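Local coordinates for protein L-tyrosine isonitrile synthase (Pseudomonas aeruginosa, PDB 3E59) that builds the isonitrile group on L-tyrosine for paerucumarin biosynthesis, taking the carbon atom from C2 of ribulose 5-phosphate, at residues Thr10-Val15 with Ala52-Gly57; Ile39-Gln44 with Gln259-Leu264; Pro74-Asp79 with Tyr207-Thr212. All coordinates share one frame; numbering follows the deposited sequence.

Contact 1: residues Thr10-Val15 with Ala52-Gly57; sequences TLPARV and AFIEAG
Ile54 lays its CD1 methyl into the first turn of helix 11-20, against Leu11, Pro12 and Val15, and this one methyl carries most of the contact. It sits over the face of the proline ring, nearest its nitrogen, 3.7 Å from Pro12 N and 3.9 Å from Pro12 CG. Leu11 CB approaches the same CD1 at 4.0 Å, and Val15 CG2 closes in from the next turn at 4.3 Å. The reach depends on the second torsion of Ile54: chi2 of 176° keeps the CG1 branch extended, so CD1 goes straight out to the facing helix. The other branch does less, since Ile54 CG2 meets only Leu11 CD1, at 4.1 Å. Behind this point the packing deepens: Val15 is buried against Ile50, Ile60, Ile100 and Phe103, while Pro12 leans on Leu47 and Ala51. The other side is loose. Glu55, Ala56 and Gly57 turn to the exposed surface, as does Arg14 on the first helix. This is helix-against-helix packing of the first turn of helix 11-20 on the last turn of helix 35-55, which Gly57, with positive phi and a bond from its N to Ile54 O, finishes as a Schellman motif.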
ATOM      1  N   THR A  10      20.022   7.782 -19.983  1.00 68.45           N
ATOM      2  CA  THR A  10      20.454   7.986 -18.569  1.00 64.75           C
ATOM      3  C   THR A  10      19.952   6.936 -17.575  1.00 61.74           C
ATOM      4  O   THR A  10      18.745   6.719 -17.450  1.00 62.62           O
ATOM      5  CB  THR A  10      20.118   9.410 -18.065  1.00 65.31           C
ATOM      6  N   LEU A  11      20.888   6.310 -16.856  1.00 58.37           N
ATOM      7  CA  LEU A  11      20.566   5.280 -15.851  1.00 54.73           C
ATOM      8  C   LEU A  11      19.452   5.675 -14.877  1.00 51.57           C
ATOM      9  O   LEU A  11      18.529   4.893 -14.693  1.00 47.13           O
ATOM     10  CB  LEU A  11      21.812   4.821 -15.075  1.00 55.40           C
ATOM     11  CG  LEU A  11      22.751   3.800 -15.726  1.00 57.11           C
ATOM     12  CD1 LEU A  11      24.067   3.726 -14.962  1.00 57.88           C
ATOM     13  CD2 LEU A  11      22.102   2.433 -15.806  1.00 57.03           C
ATOM     14  N   PRO A  12      19.551   6.867 -14.236  1.00 50.01           N
ATOM     15  CA  PRO A  12      18.455   7.348 -13.382  1.00 48.52           C
ATOM     16  C   PRO A  12      17.108   7.472 -14.098  1.00 47.25           C
ATOM     17  O   PRO A  12      16.083   7.096 -13.529  1.00 45.41           O
ATOM     18  CB  PRO A  12      18.943   8.722 -12.915  1.00 49.40           C
ATOM     19  CG  PRO A  12      20.423   8.636 -12.993  1.00 50.39           C
ATOM     20  CD  PRO A  12      20.691   7.804 -14.210  1.00 49.74           C
ATOM     21  N   ALA A  13      17.109   7.981 -15.331  1.00 45.33           N
ATOM     22  CA  ALA A  13      15.863   8.127 -16.095  1.00 46.08           C
ATOM     23  C   ALA A  13      15.273   6.785 -16.539  1.00 43.34           C
ATOM     24  O   ALA A  13      14.059   6.671 -16.716  1.00 43.80           O
ATOM     25  CB  ALA A  13      16.064   9.047 -17.297  1.00 47.47           C
ATOM     26  N   ARG A  14      16.136   5.788 -16.717  1.00 42.25           N
ATOM     27  CA  ARG A  14      15.711   4.437 -17.094  1.00 45.72           C
ATOM     28  C   ARG A  14      15.020   3.753 -15.909  1.00 43.43           C
ATOM     29  O   ARG A  14      14.026   3.054 -16.084  1.00 43.37           O
ATOM     30  CB  ARG A  14      16.901   3.596 -17.570  1.00 45.09           C
ATOM     31  CG  ARG A  14      17.448   3.977 -18.946  1.00 50.36           C
ATOM     32  CD  ARG A  14      18.582   3.038 -19.372  1.00 51.55           C
ATOM     33  NE  ARG A  14      18.114   1.664 -19.575  1.00 55.90           N
ATOM     34  CZ  ARG A  14      18.896   0.635 -19.899  1.00 57.63           C
ATOM     35  NH1 ARG A  14      20.208   0.799 -20.056  1.00 58.51           N
ATOM     36  NH2 ARG A  14      18.364  -0.572 -20.060  1.00 58.11           N
ATOM     37  N   VAL A  15      15.550   3.966 -14.704  1.00 44.36           N
ATOM     38  CA  VAL A  15      14.899   3.473 -13.484  1.00 42.76           C
ATOM     39  C   VAL A  15      13.499   4.066 -13.411  1.00 41.70           C
ATOM     40  O   VAL A  15      12.516   3.338 -13.244  1.00 40.87           O
ATOM     41  CB  VAL A  15      15.720   3.800 -12.198  1.00 43.09           C
ATOM     42  CG1 VAL A  15      14.970   3.353 -10.930  1.00 41.55           C
ATOM     43  CG2 VAL A  15      17.097   3.136 -12.255  1.00 43.10           C
ATOM     44  N   ALA A  52      21.229   9.614  -6.605  1.00 43.17           N
ATOM     45  CA  ALA A  52      22.047   9.571  -5.388  1.00 42.96           C
ATOM     46  C   ALA A  52      22.609   8.166  -5.126  1.00 43.62           C
ATOM     47  O   ALA A  52      23.797   8.014  -4.832  1.00 42.01           O
ATOM     48  CB  ALA A  52      21.248  10.058  -4.199  1.00 41.02           C
ATOM     49  N   PHE A  53      21.757   7.148  -5.240  1.00 42.23           N
ATOM     50  CA  PHE A  53      22.197   5.759  -5.088  1.00 41.65           C
ATOM     51  C   PHE A  53      23.184   5.345  -6.187  1.00 41.64           C
ATOM     52  O   PHE A  53      24.210   4.725  -5.901  1.00 37.60           O
ATOM     53  CB  PHE A  53      20.997   4.799  -5.046  1.00 40.31           C
ATOM     54  CG  PHE A  53      20.138   4.952  -3.806  1.00 40.06           C
ATOM     55  CD1 PHE A  53      20.557   4.432  -2.581  1.00 38.30           C
ATOM     56  CD2 PHE A  53      18.909   5.618  -3.869  1.00 38.51           C
ATOM     57  CE1 PHE A  53      19.774   4.583  -1.428  1.00 38.40           C
ATOM     58  CE2 PHE A  53      18.118   5.772  -2.723  1.00 39.31           C
ATOM     59  CZ  PHE A  53      18.553   5.257  -1.501  1.00 38.96           C
ATOM     60  N   ILE A  54      22.865   5.709  -7.431  1.00 43.27           N
ATOM     61  CA  ILE A  54      23.657   5.316  -8.605  1.00 45.81           C
ATOM     62  C   ILE A  54      25.069   5.915  -8.583  1.00 47.99           C
ATOM     63  O   ILE A  54      26.046   5.227  -8.900  1.00 47.77           O
ATOM     64  CB  ILE A  54      22.914   5.621  -9.944  1.00 45.82           C
ATOM     65  CG1 ILE A  54      21.586   4.852  -9.995  1.00 43.84           C
ATOM     66  CG2 ILE A  54      23.791   5.257 -11.160  1.00 46.88           C
ATOM     67  CD1 ILE A  54      20.735   5.150 -11.203  1.00 44.10           C
ATOM     68  N   GLU A  55      25.164   7.182  -8.179  1.00 49.33           N
ATOM     69  CA  GLU A  55      26.449   7.875  -8.058  1.00 52.06           C
ATOM     70  C   GLU A  55      27.345   7.229  -7.005  1.00 49.31           C
ATOM     71  O   GLU A  55      28.561   7.221  -7.143  1.00 48.37           O
ATOM     72  CB  GLU A  55      26.236   9.365  -7.763  1.00 53.95           C
ATOM     73  CG  GLU A  55      25.991  10.202  -9.030  1.00 57.95           C
ATOM     74  CD  GLU A  55      25.219  11.508  -8.787  1.00 58.66           C
ATOM     75  OE1 GLU A  55      24.779  11.772  -7.634  1.00 59.22           O
ATOM     76  OE2 GLU A  55      25.040  12.264  -9.775  1.00 59.42           O
ATOM     77  N   ALA A  56      26.728   6.663  -5.970  1.00 48.56           N
ATOM     78  CA  ALA A  56      27.466   5.990  -4.903  1.00 47.05           C
ATOM     79  C   ALA A  56      27.707   4.501  -5.175  1.00 45.10           C
ATOM     80  O   ALA A  56      28.269   3.805  -4.330  1.00 46.80           O
ATOM     81  CB  ALA A  56      26.756   6.190  -3.561  1.00 45.40           C
ATOM     82  N   GLY A  57      27.282   4.021  -6.345  1.00 43.91           N
ATOM     83  CA  GLY A  57      27.389   2.603  -6.693  1.00 43.35           C
ATOM     84  C   GLY A  57      26.673   1.694  -5.706  1.00 43.79           C
ATOM     85  O   GLY A  57      27.059   0.545  -5.520  1.00 44.65           O
TER

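Contact 2: residues Ile39-Gln44 with Gln259-Leu264; sequences IRRIEQ and QPADSL. With PO4 (phosphate ion), chain E.
Asp262 OD1 and Arg41 NE form a salt bridge at 3.4 Å, a long one in which the sheer distance and angle make no hydrogen bond. Asp262 belongs to a type I beta turn, Pro260 to Ser263, in the loop between the parallel strands 252-255 and 265-267 of the Rossmann-like sheet; the turn rests on helix 35-55. The arginine chain passes alongside the oxygen, and OD1 of Asp262 lies close against Arg41 CB and CD, at 3.1 and 3.2 Å. A chi3 of -132°, well away from a staggered value, helps bring the guanidinium edge to the aspartate, with the two flat groups turned 64° apart, while Ala261 CB lies over one guanidinium face, offset toward the rim. A stretched ion pair of this kind, at an exposed aspartate, probably binds less firmly than a flat two-bond pairing would. Ala261 is the buried part of the turn. Its CB packs 3.6 Å from Arg41 CG, and its carbonyl oxygen receives a CA-H...O contact from Ile42. Ile42 also packs on Leu16 and Phe266. At the start of this segment Gln259 reaches a phosphate ion, probably from the crystallisation liquor, which Ser255, Arg253, Lys265 and His257 bind too; whether it marks the place of the substrate's phosphate group remains open. Gln259 NE2 bonds to Ser255 OG, and the same NE2 gives an N-H to phosphate O1 at 3.1 Å, bent to 136° at the hydrogen.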
ATOM      1  N   ILE A  39       4.396  13.951 -15.403  1.00 42.64           N
ATOM      2  CA  ILE A  39       5.675  13.262 -15.585  1.00 41.56           C
ATOM      3  C   ILE A  39       6.857  14.225 -15.423  1.00 40.34           C
ATOM      4  O   ILE A  39       7.848  13.892 -14.769  1.00 39.36           O
ATOM      5  CB  ILE A  39       5.737  12.519 -16.947  1.00 41.71           C
ATOM      6  CG1 ILE A  39       4.739  11.351 -16.969  1.00 44.37           C
ATOM      7  CG2 ILE A  39       7.153  12.009 -17.240  1.00 40.25           C
ATOM      8  CD1 ILE A  39       4.344  10.873 -18.391  1.00 43.32           C
ATOM      9  N   ARG A  40       6.737  15.414 -16.011  1.00 39.21           N
ATOM     10  CA  ARG A  40       7.755  16.450 -15.883  1.00 40.80           C
ATOM     11  C   ARG A  40       8.066  16.780 -14.407  1.00 42.02           C
ATOM     12  O   ARG A  40       9.231  16.797 -14.000  1.00 39.66           O
ATOM     13  CB  ARG A  40       7.353  17.712 -16.662  1.00 41.20           C
ATOM     14  N   ARG A  41       7.034  17.010 -13.594  1.00 43.08           N
ATOM     15  CA  ARG A  41       7.301  17.329 -12.195  1.00 44.34           C
ATOM     16  C   ARG A  41       7.709  16.115 -11.352  1.00 42.90           C
ATOM     17  O   ARG A  41       8.417  16.260 -10.354  1.00 42.22           O
ATOM     18  CB  ARG A  41       6.211  18.201 -11.550  1.00 47.43           C
ATOM     19  CG  ARG A  41       4.779  17.887 -11.887  1.00 51.26           C
ATOM     20  CD  ARG A  41       3.923  19.152 -11.750  1.00 53.72           C
ATOM     21  NE  ARG A  41       2.696  18.902 -10.987  1.00 56.94           N
ATOM     22  CZ  ARG A  41       1.514  18.578 -11.516  1.00 58.86           C
ATOM     23  NH1 ARG A  41       1.356  18.467 -12.835  1.00 60.28           N
ATOM     24  NH2 ARG A  41       0.474  18.376 -10.718  1.00 59.69           N
ATOM     25  N   ILE A  42       7.316  14.923 -11.793  1.00 42.11           N
ATOM     26  CA  ILE A  42       7.827  13.682 -11.198  1.00 43.07           C
ATOM     27  C   ILE A  42       9.343  13.552 -11.416  1.00 40.59           C
ATOM     28  O   ILE A  42      10.078  13.224 -10.480  1.00 40.59           O
ATOM     29  CB  ILE A  42       7.058  12.421 -11.696  1.00 39.95           C
ATOM     30  CG1 ILE A  42       5.678  12.362 -11.052  1.00 39.79           C
ATOM     31  CG2 ILE A  42       7.826  11.143 -11.369  1.00 40.02           C
ATOM     32  CD1 ILE A  42       4.708  11.467 -11.780  1.00 36.17           C
ATOM     33  N   GLU A  43       9.794  13.839 -12.635  1.00 42.99           N
ATOM     34  CA  GLU A  43      11.219  13.794 -12.991  1.00 45.20           C
ATOM     35  C   GLU A  43      12.070  14.708 -12.118  1.00 44.86           C
ATOM     36  O   GLU A  43      13.156  14.334 -11.690  1.00 44.14           O
ATOM     37  CB  GLU A  43      11.419  14.183 -14.456  1.00 47.34           C
ATOM     38  CG  GLU A  43      11.216  13.055 -15.445  1.00 49.55           C
ATOM     39  CD  GLU A  43      11.945  13.297 -16.772  1.00 52.82           C
ATOM     40  OE1 GLU A  43      12.040  12.336 -17.575  1.00 51.24           O
ATOM     41  OE2 GLU A  43      12.442  14.436 -17.002  1.00 52.28           O
ATOM     42  N   GLN A  44      11.560  15.911 -11.858  1.00 46.12           N
ATOM     43  CA  GLN A  44      12.248  16.892 -11.018  1.00 44.73           C
ATOM     44  C   GLN A  44      12.471  16.366  -9.599  1.00 42.10           C
ATOM     45  O   GLN A  44      13.546  16.546  -9.021  1.00 41.61           O
ATOM     46  CB  GLN A  44      11.443  18.190 -10.957  1.00 45.49           C
ATOM     47  CG  GLN A  44      11.243  18.868 -12.298  1.00 47.09           C
ATOM     48  CD  GLN A  44      10.545  20.213 -12.178  1.00 48.10           C
ATOM     49  OE1 GLN A  44      10.024  20.583 -11.113  1.00 49.87           O
ATOM     50  NE2 GLN A  44      10.539  20.963 -13.276  1.00 49.76           N
ATOM     51  N   GLN A 259      -0.552   9.701  -5.890  1.00 34.20           N
ATOM     52  CA  GLN A 259       0.155  10.781  -5.223  1.00 33.92           C
ATOM     53  C   GLN A 259       0.283  12.007  -6.125  1.00 36.37           C
ATOM     54  O   GLN A 259       0.395  11.860  -7.357  1.00 35.22           O
ATOM     55  CB  GLN A 259       1.548  10.310  -4.750  1.00 32.38           C
ATOM     56  CG  GLN A 259       1.540   9.215  -3.651  1.00 32.82           C
ATOM     57  CD  GLN A 259       1.004   9.681  -2.293  1.00 33.16           C
ATOM     58  OE1 GLN A 259       0.913  10.884  -2.021  1.00 38.07           O
ATOM     59  NE2 GLN A 259       0.655   8.714  -1.424  1.00 29.76           N
ATOM     60  N   PRO A 260       0.293  13.223  -5.518  1.00 36.30           N
ATOM     61  CA  PRO A 260       0.580  14.429  -6.308  1.00 34.95           C
ATOM     62  C   PRO A 260       1.924  14.253  -7.024  1.00 35.41           C
ATOM     63  O   PRO A 260       2.814  13.595  -6.498  1.00 35.65           O
ATOM     64  CB  PRO A 260       0.667  15.551  -5.251  1.00 35.46           C
ATOM     65  CG  PRO A 260      -0.059  15.025  -4.033  1.00 34.90           C
ATOM     66  CD  PRO A 260       0.067  13.517  -4.084  1.00 35.10           C
ATOM     67  N   ALA A 261       2.049  14.811  -8.225  1.00 35.76           N
ATOM     68  CA  ALA A 261       3.247  14.669  -9.044  1.00 35.03           C
ATOM     69  C   ALA A 261       4.483  15.370  -8.449  1.00 37.66           C
ATOM     70  O   ALA A 261       5.614  15.017  -8.781  1.00 34.77           O
ATOM     71  CB  ALA A 261       2.972  15.181 -10.427  1.00 37.22           C
ATOM     72  N   ASP A 262       4.255  16.359  -7.579  1.00 40.67           N
ATOM     73  CA  ASP A 262       5.324  17.097  -6.887  1.00 42.31           C
ATOM     74  C   ASP A 262       5.761  16.413  -5.597  1.00 42.04           C
ATOM     75  O   ASP A 262       6.686  16.871  -4.928  1.00 41.89           O
ATOM     76  CB  ASP A 262       4.845  18.498  -6.519  1.00 46.99           C
ATOM     77  CG  ASP A 262       4.561  19.351  -7.720  1.00 51.67           C
ATOM     78  OD1 ASP A 262       5.197  19.146  -8.771  1.00 53.93           O
ATOM     79  OD2 ASP A 262       3.704  20.251  -7.606  1.00 56.45           O
ATOM     80  N   SER A 263       5.069  15.340  -5.235  1.00 41.20           N
ATOM     81  CA  SER A 263       5.316  14.639  -3.976  1.00 41.74           C
ATOM     82  C   SER A 263       6.567  13.754  -4.031  1.00 41.64           C
ATOM     83  O   SER A 263       6.951  13.271  -5.095  1.00 40.13           O
ATOM     84  CB  SER A 263       4.101  13.791  -3.609  1.00 37.19           C
ATOM     85  OG  SER A 263       4.305  13.094  -2.394  1.00 36.73           O
ATOM     86  N   LEU A 264       7.188  13.553  -2.869  1.00 43.40           N
ATOM     87  CA  LEU A 264       8.260  12.558  -2.700  1.00 41.83           C
ATOM     88  C   LEU A 264       7.685  11.155  -2.878  1.00 39.37           C
ATOM     89  O   LEU A 264       8.363  10.222  -3.326  1.00 39.13           O
ATOM     90  CB  LEU A 264       8.875  12.685  -1.309  1.00 42.53           C
ATOM     91  CG  LEU A 264       9.834  13.839  -1.019  1.00 44.94           C
ATOM     92  CD1 LEU A 264      10.080  13.974   0.488  1.00 45.16           C
ATOM     93  CD2 LEU A 264      11.144  13.626  -1.760  1.00 41.88           C
TER
HETATM   94  P   PO4 E 329       1.041   7.134   2.235  1.00 38.84           P
HETATM   95  O1  PO4 E 329       0.018   7.921   1.454  1.00 39.03           O
HETATM   96  O2  PO4 E 329       0.302   6.267   3.239  1.00 38.94           O
HETATM   97  O3  PO4 E 329       1.874   6.277   1.257  1.00 31.52           O
HETATM   98  O4  PO4 E 329       1.929   8.066   3.015  1.00 37.76           O

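Contact 3: residues Pro74-Asp79 with Tyr207-Thr212; sequences PGKVLD and YEDGLT
The C-terminal end of helix 193-210 meets the loop between strand 60-64 and helix 84-103 here, chiefly through Lys76, which reaches across to Asp209 and Glu208. Leu211, just past the helix, is the centre of an inverse gamma turn. Lys76 NZ forms a salt bridge with Asp209 OD1 at 3.1 Å, coming from above the carboxylate, 40° out of its plane. The same ammonium donates to a water at 2.7 Å, which in turn donates to Glu208 OE1, so Glu208 is joined to the lysine through the water. Lys76 NZ is also hydrogen-bonded to His282 ND1, and Asp209 OD1 to Ser71 OG, so both ends of the ion pair are well anchored. Bends at chi2 (-144°) and chi3 (-44°) fold the lysine chain over the helix end, with its CD 4.0 Å from Glu208 O. Asn73 ND2 ties the same loop to the helix end by bonding to the carbonyl oxygens of Glu208 and Leu211. This is a surface contact, and its apolar part is slight: beyond the turn, Pro74 CD touches the methyl CG2 of Thr212 at 4.2 Å.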
ATOM      1  N   PRO A  74     -15.714  -9.812   5.517  1.00 49.36           N
ATOM      2  CA  PRO A  74     -15.674 -11.090   4.791  1.00 48.62           C
ATOM      3  C   PRO A  74     -16.296 -11.008   3.397  1.00 47.21           C
ATOM      4  O   PRO A  74     -16.131 -11.921   2.591  1.00 46.21           O
ATOM      5  CB  PRO A  74     -16.494 -12.045   5.680  1.00 50.58           C
ATOM      6  CG  PRO A  74     -16.723 -11.317   6.981  1.00 51.35           C
ATOM      7  CD  PRO A  74     -16.614  -9.862   6.686  1.00 49.31           C
ATOM      8  N   GLY A  75     -17.015  -9.928   3.118  1.00 47.51           N
ATOM      9  CA  GLY A  75     -17.617  -9.742   1.806  1.00 45.90           C
ATOM     10  C   GLY A  75     -16.665  -9.152   0.785  1.00 44.94           C
ATOM     11  O   GLY A  75     -16.996  -9.105  -0.401  1.00 47.38           O
ATOM     12  N   LYS A  76     -15.498  -8.691   1.244  1.00 43.54           N
ATOM     13  CA  LYS A  76     -14.507  -8.011   0.380  1.00 43.43           C
ATOM     14  C   LYS A  76     -13.300  -8.895   0.027  1.00 41.66           C
ATOM     15  O   LYS A  76     -12.689  -8.731  -1.026  1.00 41.55           O
ATOM     16  CB  LYS A  76     -13.996  -6.710   1.027  1.00 42.61           C
ATOM     17  CG  LYS A  76     -15.038  -5.608   1.237  1.00 44.13           C
ATOM     18  CD  LYS A  76     -14.463  -4.181   1.022  1.00 44.53           C
ATOM     19  CE  LYS A  76     -13.105  -3.976   1.665  1.00 42.14           C
ATOM     20  NZ  LYS A  76     -12.650  -2.549   1.649  1.00 41.71           N
ATOM     21  N   VAL A  77     -12.974  -9.826   0.920  1.00 42.24           N
ATOM     22  CA  VAL A  77     -11.803 -10.686   0.793  1.00 40.43           C
ATOM     23  C   VAL A  77     -12.201 -12.150   0.957  1.00 42.67           C
ATOM     24  O   VAL A  77     -13.280 -12.443   1.492  1.00 42.86           O
ATOM     25  CB  VAL A  77     -10.704 -10.304   1.829  1.00 40.17           C
ATOM     26  CG1 VAL A  77     -10.154  -8.923   1.539  1.00 37.78           C
ATOM     27  CG2 VAL A  77     -11.233 -10.396   3.261  1.00 42.06           C
ATOM     28  N   LEU A  78     -11.344 -13.067   0.494  1.00 41.61           N
ATOM     29  CA  LEU A  78     -11.618 -14.515   0.619  1.00 43.20           C
ATOM     30  C   LEU A  78     -11.422 -15.035   2.043  1.00 43.50           C
ATOM     31  O   LEU A  78     -12.207 -15.846   2.521  1.00 40.95           O
ATOM     32  CB  LEU A  78     -10.759 -15.335  -0.346  1.00 40.03           C
ATOM     33  CG  LEU A  78     -11.030 -15.223  -1.848  1.00 38.89           C
ATOM     34  CD1 LEU A  78      -9.791 -15.638  -2.599  1.00 39.81           C
ATOM     35  CD2 LEU A  78     -12.215 -16.075  -2.261  1.00 40.35           C
ATOM     36  N   ASP A  79     -10.362 -14.572   2.706  1.00 42.69           N
ATOM     37  CA  ASP A  79     -10.051 -15.000   4.071  1.00 42.84           C
ATOM     38  C   ASP A  79      -9.151 -13.936   4.689  1.00 41.88           C
ATOM     39  O   ASP A  79      -8.832 -12.946   4.035  1.00 41.53           O
ATOM     40  CB  ASP A  79      -9.347 -16.363   4.024  1.00 44.29           C
ATOM     41  CG  ASP A  79      -9.084 -16.949   5.395  1.00 46.33           C
ATOM     42  OD1 ASP A  79     -10.046 -17.321   6.102  1.00 42.61           O
ATOM     43  OD2 ASP A  79      -7.888 -17.061   5.748  1.00 48.15           O
ATOM     44  N   TYR A 207     -15.728   2.815   5.270  1.00 33.48           N
ATOM     45  CA  TYR A 207     -17.161   2.583   5.093  1.00 34.23           C
ATOM     46  C   TYR A 207     -17.438   1.191   4.505  1.00 33.52           C
ATOM     47  O   TYR A 207     -18.272   0.438   5.017  1.00 37.80           O
ATOM     48  CB  TYR A 207     -17.771   3.694   4.229  1.00 34.20           C
ATOM     49  CG  TYR A 207     -19.182   3.415   3.774  1.00 33.23           C
ATOM     50  CD1 TYR A 207     -20.259   3.646   4.632  1.00 34.02           C
ATOM     51  CD2 TYR A 207     -19.447   2.946   2.485  1.00 30.59           C
ATOM     52  CE1 TYR A 207     -21.559   3.408   4.230  1.00 33.93           C
ATOM     53  CE2 TYR A 207     -20.764   2.690   2.067  1.00 34.06           C
ATOM     54  CZ  TYR A 207     -21.807   2.930   2.956  1.00 34.02           C
ATOM     55  OH  TYR A 207     -23.116   2.696   2.608  1.00 36.98           O
ATOM     56  N   GLU A 208     -16.722   0.848   3.442  1.00 34.49           N
ATOM     57  CA  GLU A 208     -16.873  -0.452   2.794  1.00 35.92           C
ATOM     58  C   GLU A 208     -16.440  -1.625   3.679  1.00 36.02           C
ATOM     59  O   GLU A 208     -17.047  -2.693   3.630  1.00 35.39           O
ATOM     60  CB  GLU A 208     -16.189  -0.452   1.428  1.00 35.74           C
ATOM     61  CG  GLU A 208     -16.985   0.391   0.416  1.00 36.18           C
ATOM     62  CD  GLU A 208     -16.380   0.464  -0.978  1.00 35.87           C
ATOM     63  OE1 GLU A 208     -15.340  -0.164  -1.259  1.00 36.53           O
ATOM     64  OE2 GLU A 208     -16.957   1.179  -1.813  1.00 37.80           O
ATOM     65  N   ASP A 209     -15.424  -1.410   4.513  1.00 35.72           N
ATOM     66  CA  ASP A 209     -15.050  -2.382   5.547  1.00 35.79           C
ATOM     67  C   ASP A 209     -16.202  -2.693   6.507  1.00 35.82           C
ATOM     68  O   ASP A 209     -16.310  -3.818   6.992  1.00 36.01           O
ATOM     69  CB  ASP A 209     -13.879  -1.854   6.377  1.00 34.89           C
ATOM     70  CG  ASP A 209     -12.519  -2.170   5.763  1.00 37.85           C
ATOM     71  OD1 ASP A 209     -12.446  -2.863   4.718  1.00 32.90           O
ATOM     72  OD2 ASP A 209     -11.518  -1.719   6.362  1.00 36.69           O
ATOM     73  N   GLY A 210     -17.031  -1.684   6.802  1.00 35.00           N
ATOM     74  CA  GLY A 210     -18.153  -1.832   7.733  1.00 35.23           C
ATOM     75  C   GLY A 210     -19.428  -2.350   7.087  1.00 37.51           C
ATOM     76  O   GLY A 210     -20.328  -2.832   7.774  1.00 39.35           O
ATOM     77  N   LEU A 211     -19.505  -2.242   5.763  1.00 38.93           N
ATOM     78  CA  LEU A 211     -20.651  -2.712   4.996  1.00 40.94           C
ATOM     79  C   LEU A 211     -20.579  -4.210   4.782  1.00 41.09           C
ATOM     80  O   LEU A 211     -20.501  -4.669   3.645  1.00 41.22           O
ATOM     81  CB  LEU A 211     -20.694  -2.042   3.623  1.00 43.55           C
ATOM     82  CG  LEU A 211     -21.734  -0.974   3.303  1.00 46.75           C
ATOM     83  CD1 LEU A 211     -21.680  -0.715   1.800  1.00 47.44           C
ATOM     84  CD2 LEU A 211     -23.147  -1.374   3.732  1.00 44.74           C
ATOM     85  N   THR A 212     -20.589  -4.965   5.874  1.00 42.82           N
ATOM     86  CA  THR A 212     -20.577  -6.422   5.813  1.00 46.39           C
ATOM     87  C   THR A 212     -21.896  -6.891   5.183  1.00 49.26           C
ATOM     88  O   THR A 212     -22.941  -6.336   5.495  1.00 49.65           O
ATOM     89  CB  THR A 212     -20.368  -7.032   7.221  1.00 44.67           C
ATOM     90  OG1 THR A 212     -21.394  -6.574   8.110  1.00 47.04           O
ATOM     91  CG2 THR A 212     -19.016  -6.609   7.791  1.00 44.34           C
TER
HETATM   92  O   HOH W   1     -12.857  -0.426  -0.015  1.00 39.36           O

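How the contacts relate
From the N terminus, helix 11-20 opens contact 1, and helix 35-55 then passes contact 2 before its last turn returns to close contact 1. The two therefore cross: segment 39-44 lies within the loop that contact 1 closes, while its partner 259-264 comes 215 residues later. Their centres are about 17 Å apart, on one side of the molecule, with helix 35-55 shared between them. Contact 3 follows contact 1 in series and nests inside the long loop that contact 2 closes. It sits across the chain's centre, about 33 Å from contact 2 between centres, and joins the loop after strand 60-64 to helix 193-210.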